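Local coordinates for conserved hypothetical protein TM1506 (Thermotoga maritima, PDB 1VK9) that is of unknown function but has a cytidine deaminase-like fold, carries an ADP-ribose modification and binds zinc ions in the crystal, at residues A74-L79 with L97-E102; D68-K73 with P114-K119; R38-S43 with D59-S64. One frame throughout, in Å; residues are numbered along the deposited sequence.

Interaction 1 of 3, residues A74-L79 with L97-E102; sequences AAASFL and LKLMNE. With ZN (zinc ion), chain B.
Two neighbouring helices, 73-82 and 94-102, pack here through a small buried apolar patch, with Ala76 on one side and Leu99 and Met100 (a selenomethionine) on the other. The segments run in nearly the same direction, 24° apart, with their axes 9.6 Å apart at closest approach. Ala76 offers just its CB. From the facing helix, the CD2 branch of Leu99 comes over that methyl at 4.2 Å, while CG of Met100 reaches it at 4.3 Å. Leu99 swings its CG away from its backbone N (chi1 -170°), which carries CD2 across to the partner helix. The same branch lies 3.9 Å from Ser77 OG, but this is only a van der Waals touch: the hydroxyl is hydrogen-bonded to Lys73 O, one turn back in its own helix.

Each helix belongs to a beta-alpha-beta crossover of the cytidine deaminase-like fold, the first leading into strand 86-93 and the second leading out of it. Both lie on one face of the sheet, where Leu79 and Met100 share Ile87. Ser77 also touches Pro137 and Ile140, so helix 137-145 flanks the contact.

At the C-terminal end of helix 94-102, the extended side chain of Glu102 takes no part in the helix contact and holds a zinc ion through both carboxylate oxygens, with OE1 at 2.2 Å and OE2 at 2.5 Å.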
# COMPACT_ATOMS: atom_id res chain seq x y z
N ALA A 74 -4.61 -2.40 6.89
CA ALA A 74 -3.44 -1.86 7.56
C ALA A 74 -2.50 -1.20 6.55
O ALA A 74 -2.23 -0.01 6.70
CB ALA A 74 -2.76 -2.90 8.36
N ALA A 75 -2.06 -1.92 5.50
CA ALA A 75 -1.17 -1.37 4.46
C ALA A 75 -1.83 -0.23 3.68
O ALA A 75 -1.18 0.77 3.35
CB ALA A 75 -0.72 -2.44 3.50
N ALA A 76 -3.12 -0.38 3.38
CA ALA A 76 -3.85 0.68 2.68
C ALA A 76 -3.71 2.01 3.45
O ALA A 76 -3.45 3.05 2.84
CB ALA A 76 -5.29 0.31 2.50
N SER A 77 -3.85 1.97 4.77
CA SER A 77 -3.75 3.16 5.60
C SER A 77 -2.38 3.82 5.47
O SER A 77 -2.28 5.03 5.25
CB SER A 77 -4.04 2.84 7.06
OG SER A 77 -5.39 2.44 7.22
N PHE A 78 -1.33 3.02 5.60
CA PHE A 78 0.02 3.55 5.46
C PHE A 78 0.20 4.17 4.06
O PHE A 78 0.60 5.33 3.92
CB PHE A 78 1.06 2.47 5.71
CG PHE A 78 1.30 2.20 7.16
CD1 PHE A 78 2.15 3.02 7.90
CD2 PHE A 78 0.69 1.14 7.79
CE1 PHE A 78 2.36 2.77 9.24
CE2 PHE A 78 0.92 0.89 9.13
CZ PHE A 78 1.75 1.71 9.85
N LEU A 79 -0.15 3.39 3.04
CA LEU A 79 0.01 3.83 1.68
C LEU A 79 -0.84 5.10 1.40
O LEU A 79 -0.35 6.03 0.75
CB LEU A 79 -0.26 2.67 0.72
CG LEU A 79 0.73 1.48 0.77
CD1 LEU A 79 0.28 0.31 -0.11
CD2 LEU A 79 2.16 1.89 0.43
N LEU A 97 -9.87 -2.22 -0.42
CA LEU A 97 -10.47 -1.66 -1.63
C LEU A 97 -11.51 -0.59 -1.26
O LEU A 97 -11.55 0.48 -1.88
CB LEU A 97 -11.09 -2.79 -2.48
CG LEU A 97 -11.84 -2.51 -3.80
CD1 LEU A 97 -11.84 -3.78 -4.63
CD2 LEU A 97 -13.29 -2.08 -3.56
N LYS A 98 -12.33 -0.88 -0.26
CA LYS A 98 -13.43 0.00 0.14
C LYS A 98 -12.84 1.33 0.60
O LYS A 98 -13.39 2.40 0.29
CB LYS A 98 -14.19 -0.62 1.30
CG LYS A 98 -15.58 -1.01 1.00
CD LYS A 98 -15.72 -2.51 0.87
CE LYS A 98 -16.88 -3.03 1.71
NZ LYS A 98 -16.62 -2.75 3.15
N LEU A 99 -11.72 1.23 1.33
CA LEU A 99 -11.06 2.37 1.95
C LEU A 99 -10.47 3.28 0.90
O LEU A 99 -10.66 4.50 0.94
CB LEU A 99 -9.97 1.92 2.92
CG LEU A 99 -9.34 3.00 3.81
CD1 LEU A 99 -10.35 3.66 4.73
CD2 LEU A 99 -8.26 2.33 4.63
N MSE A 100 -9.75 2.68 -0.05
CA MSE A 100 -9.10 3.45 -1.09
C MSE A 100 -10.09 4.14 -2.00
O MSE A 100 -9.81 5.25 -2.45
CB MSE A 100 -8.17 2.56 -1.88
CG MSE A 100 -7.27 1.83 -0.95
SE MSE A 100 -5.45 1.75 -1.50
CE MSE A 100 -5.61 0.29 -2.75
N ASN A 101 -11.25 3.52 -2.24
CA ASN A 101 -12.31 4.23 -2.92
C ASN A 101 -12.84 5.41 -2.13
O ASN A 101 -13.09 6.45 -2.70
CB ASN A 101 -13.45 3.32 -3.37
CG ASN A 101 -13.03 2.35 -4.47
OD1 ASN A 101 -12.28 2.73 -5.40
ND2 ASN A 101 -13.45 1.09 -4.36
N GLU A 102 -13.00 5.26 -0.82
CA GLU A 102 -13.51 6.36 -0.01
C GLU A 102 -12.55 7.57 -0.16
O GLU A 102 -12.98 8.74 -0.13
CB GLU A 102 -13.64 5.93 1.46
CG GLU A 102 -14.07 7.03 2.42
CD GLU A 102 -13.98 6.67 3.89
OE1 GLU A 102 -13.42 5.62 4.22
OE2 GLU A 102 -14.50 7.42 4.73
ZN ZN B . -13.76 5.75 6.37

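Interaction 2 of 3, residues D68-K73 with P114-K119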
# COMPACT_ATOMS: atom_id res chain seq x y z
N ASP A 68 2.50 -3.75 -4.34
CA ASP A 68 2.45 -4.52 -3.11
C ASP A 68 1.78 -5.88 -3.37
O ASP A 68 0.81 -5.97 -4.12
CB ASP A 68 1.70 -3.72 -2.05
CG ASP A 68 1.96 -4.22 -0.65
OD1 ASP A 68 2.61 -5.27 -0.50
OD2 ASP A 68 1.54 -3.64 0.37
N LYS A 69 2.33 -6.92 -2.76
CA LYS A 69 1.88 -8.31 -2.94
C LYS A 69 0.47 -8.51 -2.33
O LYS A 69 -0.40 -9.17 -2.90
CB LYS A 69 2.88 -9.23 -2.24
CG LYS A 69 3.37 -10.45 -2.99
CD LYS A 69 4.32 -11.22 -2.06
CE LYS A 69 5.14 -12.26 -2.78
NZ LYS A 69 4.44 -13.55 -2.66
N MSE A 70 0.26 -7.92 -1.16
CA MSE A 70 -0.92 -8.20 -0.37
C MSE A 70 -1.35 -6.91 0.33
O MSE A 70 -0.69 -6.47 1.27
CB MSE A 70 -0.59 -9.29 0.65
CG MSE A 70 -1.74 -9.70 1.57
SE MSE A 70 -3.29 -10.50 0.61
CE MSE A 70 -2.53 -12.31 -0.05
N VAL A 71 -2.44 -6.30 -0.13
CA VAL A 71 -2.85 -5.03 0.45
C VAL A 71 -4.10 -5.19 1.30
O VAL A 71 -5.22 -5.38 0.77
CB VAL A 71 -2.97 -3.93 -0.62
CG1 VAL A 71 -3.51 -2.64 -0.03
CG2 VAL A 71 -1.62 -3.64 -1.20
N GLY A 72 -3.91 -5.13 2.61
CA GLY A 72 -5.02 -5.14 3.54
C GLY A 72 -5.31 -3.73 4.02
O GLY A 72 -4.64 -2.79 3.60
N LYS A 73 -6.28 -3.59 4.91
CA LYS A 73 -6.60 -2.28 5.49
C LYS A 73 -5.39 -1.60 6.16
O LYS A 73 -5.17 -0.38 6.03
CB LYS A 73 -7.73 -2.41 6.48
CG LYS A 73 -8.67 -1.28 6.47
CD LYS A 73 -9.72 -1.49 7.54
CE LYS A 73 -10.40 -0.21 7.81
NZ LYS A 73 -11.80 -0.44 8.10
N PRO A 114 -12.02 -11.39 0.43
CA PRO A 114 -12.78 -10.82 1.57
C PRO A 114 -11.95 -10.13 2.67
O PRO A 114 -12.35 -9.06 3.14
CB PRO A 114 -13.52 -12.03 2.15
CG PRO A 114 -13.72 -12.86 0.96
CD PRO A 114 -12.40 -12.79 0.19
N PHE A 115 -10.84 -10.76 3.07
CA PHE A 115 -9.89 -10.23 4.05
C PHE A 115 -8.54 -11.00 3.99
O PHE A 115 -8.51 -12.18 3.64
CB PHE A 115 -10.47 -10.27 5.48
CG PHE A 115 -11.01 -11.62 5.90
CD1 PHE A 115 -10.14 -12.67 6.29
CD2 PHE A 115 -12.38 -11.85 5.93
CE1 PHE A 115 -10.65 -13.91 6.67
CE2 PHE A 115 -12.90 -13.11 6.30
CZ PHE A 115 -12.03 -14.14 6.67
N VAL A 116 -7.46 -10.31 4.35
CA VAL A 116 -6.12 -10.87 4.35
C VAL A 116 -6.07 -12.01 5.35
O VAL A 116 -6.71 -11.95 6.39
CB VAL A 116 -5.08 -9.82 4.75
CG1 VAL A 116 -3.68 -10.44 4.87
CG2 VAL A 116 -5.10 -8.63 3.77
N LEU A 117 -5.31 -13.06 5.03
CA LEU A 117 -5.31 -14.26 5.86
C LEU A 117 -4.03 -14.44 6.69
O LEU A 117 -2.96 -13.95 6.32
CB LEU A 117 -5.58 -15.50 5.02
CG LEU A 117 -6.72 -15.50 4.00
CD1 LEU A 117 -6.63 -16.73 3.13
CD2 LEU A 117 -8.07 -15.46 4.71
N GLY A 118 -4.18 -15.15 7.80
CA GLY A 118 -3.07 -15.51 8.67
C GLY A 118 -2.04 -16.45 8.05
O GLY A 118 -2.13 -16.84 6.87
N LYS A 119 -1.03 -16.80 8.85
CA LYS A 119 0.03 -17.67 8.37
C LYS A 119 -0.59 -18.95 7.76
O LYS A 119 -0.21 -19.36 6.64
CB LYS A 119 1.05 -17.97 9.50
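Met70, a selenomethionine, and Val116 meet because of how their torsions are set. Met70 sends CG straight away from its backbone N (chi1 180°) and then folds at the next two bonds (63° and 69°), a bend that lays the chain alongside the valine. Val116 places CG1 opposite its own N and CG2 opposite its carbonyl carbon; CG1 meets Met70, while CG2 is shared between Gly72 and Met70. The CG1 methyl lies 3.9 Å from Met70 CG. CG2 sits over the backbone of Gly72, 3.5 Å from its CA, and also has the selenium of Met70 at 4.1 Å. Methionine and valine lie side by side, running opposite ways.

This is the junction between the short strand 70-71, paired parallel with strand 86-93, and helix 73-82, for which Gly72 is the N-cap residue. With no side chain on Gly72, CG2 of Val116 rests on the main chain itself. The loop after strand 111-113 brings Val116 here, and Glu128 ties the two segments together: one carboxylate oxygen accepts from Lys73 N at the start of the helix, the other from Val116 N. Nearby, Asp68 OD1 is linked covalently to an unidentified ligand, consistent with the reported ADP-ribosylation. That ligand also takes a weak hydrogen bond from Gly72 N.

Interaction 3 of 3, residues R38-S43 with D59-S64. With ZN (zinc ion), chain D.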
# COMPACT_ATOMS: atom_id res chain seq x y z
N ARG A 38 12.95 5.28 -11.60
CA ARG A 38 13.88 4.33 -11.03
C ARG A 38 13.28 3.75 -9.76
O ARG A 38 12.30 4.28 -9.22
CB ARG A 38 15.26 4.98 -10.82
CG ARG A 38 15.48 5.70 -9.51
CD ARG A 38 16.60 6.73 -9.57
NE ARG A 38 16.18 7.96 -8.90
CZ ARG A 38 16.42 8.24 -7.63
NH1 ARG A 38 17.12 7.39 -6.88
NH2 ARG A 38 15.97 9.37 -7.10
N SER A 39 13.84 2.64 -9.30
CA SER A 39 13.39 1.98 -8.07
C SER A 39 13.87 2.75 -6.82
O SER A 39 15.07 2.98 -6.68
CB SER A 39 13.89 0.53 -8.08
OG SER A 39 14.11 0.04 -6.77
N ILE A 40 12.96 3.15 -5.93
CA ILE A 40 13.40 3.93 -4.75
C ILE A 40 13.32 3.22 -3.39
O ILE A 40 13.96 3.66 -2.42
CB ILE A 40 12.73 5.32 -4.70
CG1 ILE A 40 11.22 5.23 -4.58
CG2 ILE A 40 13.16 6.15 -5.90
CD1 ILE A 40 10.55 6.60 -4.53
N PHE A 41 12.54 2.14 -3.34
CA PHE A 41 12.44 1.26 -2.19
C PHE A 41 12.11 -0.15 -2.69
O PHE A 41 11.19 -0.33 -3.49
CB PHE A 41 11.36 1.74 -1.19
CG PHE A 41 11.27 0.89 0.05
CD1 PHE A 41 10.44 -0.24 0.08
CD2 PHE A 41 12.03 1.17 1.17
CE1 PHE A 41 10.37 -1.06 1.21
CE2 PHE A 41 11.96 0.37 2.31
CZ PHE A 41 11.14 -0.76 2.33
N GLU A 42 12.84 -1.13 -2.19
CA GLU A 42 12.65 -2.53 -2.56
C GLU A 42 12.68 -3.34 -1.26
O GLU A 42 13.58 -3.15 -0.42
CB GLU A 42 13.79 -3.01 -3.49
CG GLU A 42 13.67 -2.56 -4.93
CD GLU A 42 14.77 -3.08 -5.84
OE1 GLU A 42 15.46 -4.05 -5.47
OE2 GLU A 42 14.95 -2.51 -6.95
N SER A 43 11.70 -4.23 -1.08
CA SER A 43 11.77 -5.21 0.02
C SER A 43 11.18 -6.52 -0.37
O SER A 43 10.33 -6.58 -1.26
CB SER A 43 11.05 -4.72 1.28
OG SER A 43 11.50 -5.43 2.42
N ASP A 59 8.49 10.94 3.52
CA ASP A 59 7.33 11.66 3.99
C ASP A 59 6.12 11.41 3.07
O ASP A 59 4.97 11.27 3.54
CB ASP A 59 7.64 13.14 4.16
CG ASP A 59 6.41 13.95 4.22
OD1 ASP A 59 5.83 14.08 5.31
OD2 ASP A 59 5.90 14.47 3.22
N ASN A 60 6.39 11.37 1.77
CA ASN A 60 5.35 11.08 0.77
C ASN A 60 5.94 10.48 -0.50
O ASN A 60 7.16 10.48 -0.69
CB ASN A 60 4.54 12.34 0.45
CG ASN A 60 5.33 13.36 -0.38
OD1 ASN A 60 5.48 13.21 -1.58
ND2 ASN A 60 5.82 14.41 0.28
N LEU A 61 5.07 9.98 -1.36
CA LEU A 61 5.47 9.27 -2.55
C LEU A 61 4.79 9.84 -3.78
O LEU A 61 4.48 9.09 -4.71
CB LEU A 61 5.11 7.79 -2.41
CG LEU A 61 5.98 6.94 -1.48
CD1 LEU A 61 5.33 5.59 -1.29
CD2 LEU A 61 7.36 6.80 -2.06
N GLU A 62 4.55 11.15 -3.80
CA GLU A 62 4.04 11.82 -5.01
C GLU A 62 5.00 11.71 -6.18
O GLU A 62 6.21 11.91 -6.02
CB GLU A 62 3.75 13.28 -4.76
CG GLU A 62 2.62 13.53 -3.79
CD GLU A 62 2.31 15.00 -3.59
OE1 GLU A 62 2.87 15.90 -4.33
OE2 GLU A 62 1.49 15.25 -2.66
N GLY A 63 4.48 11.39 -7.37
CA GLY A 63 5.33 11.16 -8.52
C GLY A 63 5.78 9.71 -8.59
O GLY A 63 6.48 9.31 -9.51
N SER A 64 5.37 8.92 -7.61
CA SER A 64 5.81 7.55 -7.56
C SER A 64 4.64 6.61 -7.57
O SER A 64 3.51 7.01 -7.29
CB SER A 64 6.65 7.32 -6.31
OG SER A 64 7.97 7.76 -6.56
ZN ZN D . 3.06 16.59 -5.96
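CG2 of Ile40 lies over one face of the Arg38 guanidinium, 4.2 Å above the plane and over its centre, while the longer branch of the isoleucine, ending in CD1, reaches across to Leu61 and Ser64. Ile40 and Phe41 both face Ala34, forming a classic beta bulge in strand 39-43 where it pairs antiparallel with strand 32-35. Of the flat groups in the facing loop, the Asn60 amide is held at both ends. Its ND2 donates, almost in the amide plane, to the anti lone pair of Asp59 OD2, and its OD1 accepts from Glu62 N on an in-plane lone pair at 3.2 Å, which makes an Asx turn. A type II turn from Leu61 to Ser64 overlaps it, closed by Ser64 N to Leu61 O at 3.0 Å, with Gly63 at its third position, at a positive phi of 88°.

Ile40 touches with CD1 alone: Leu61 CD2 lies 4.0 Å from it, and Ser64 OG 3.5 Å. Its CG1 stands between the backbone N and the carbonyl carbon (chi1 62°), with the chain extended beyond. On the loop's outer side, His8 ND1 and His10 NE2, from a histidine run that is probably a purification tag, bind a zinc ion together with Glu62, whose OE1 sits 1.8 Å from the metal.

How the interactions relate
Along the chain interaction 3 closes first, and interaction 2 then opens four residues later; interaction 1 is nested inside the loop that interaction 2 closes. Interactions 1 and 2 are neighbours, their centres 12 Å apart: strand 70-71 runs directly into helix 73-82, and Leu99 CD2 touches Lys73 CG at 4.1 Å. Interaction 3 sits across the chain's centre, about 18 Å from interaction 1 and 21 Å from interaction 2, centre to centre. Interactions 2 and 3 reach the same mixed sheet. The helix pair thus packs beside the junction near the ligand-linked Asp68, while the bulged strand and its loop lie at the opposite side of this cytidine deaminase-like fold.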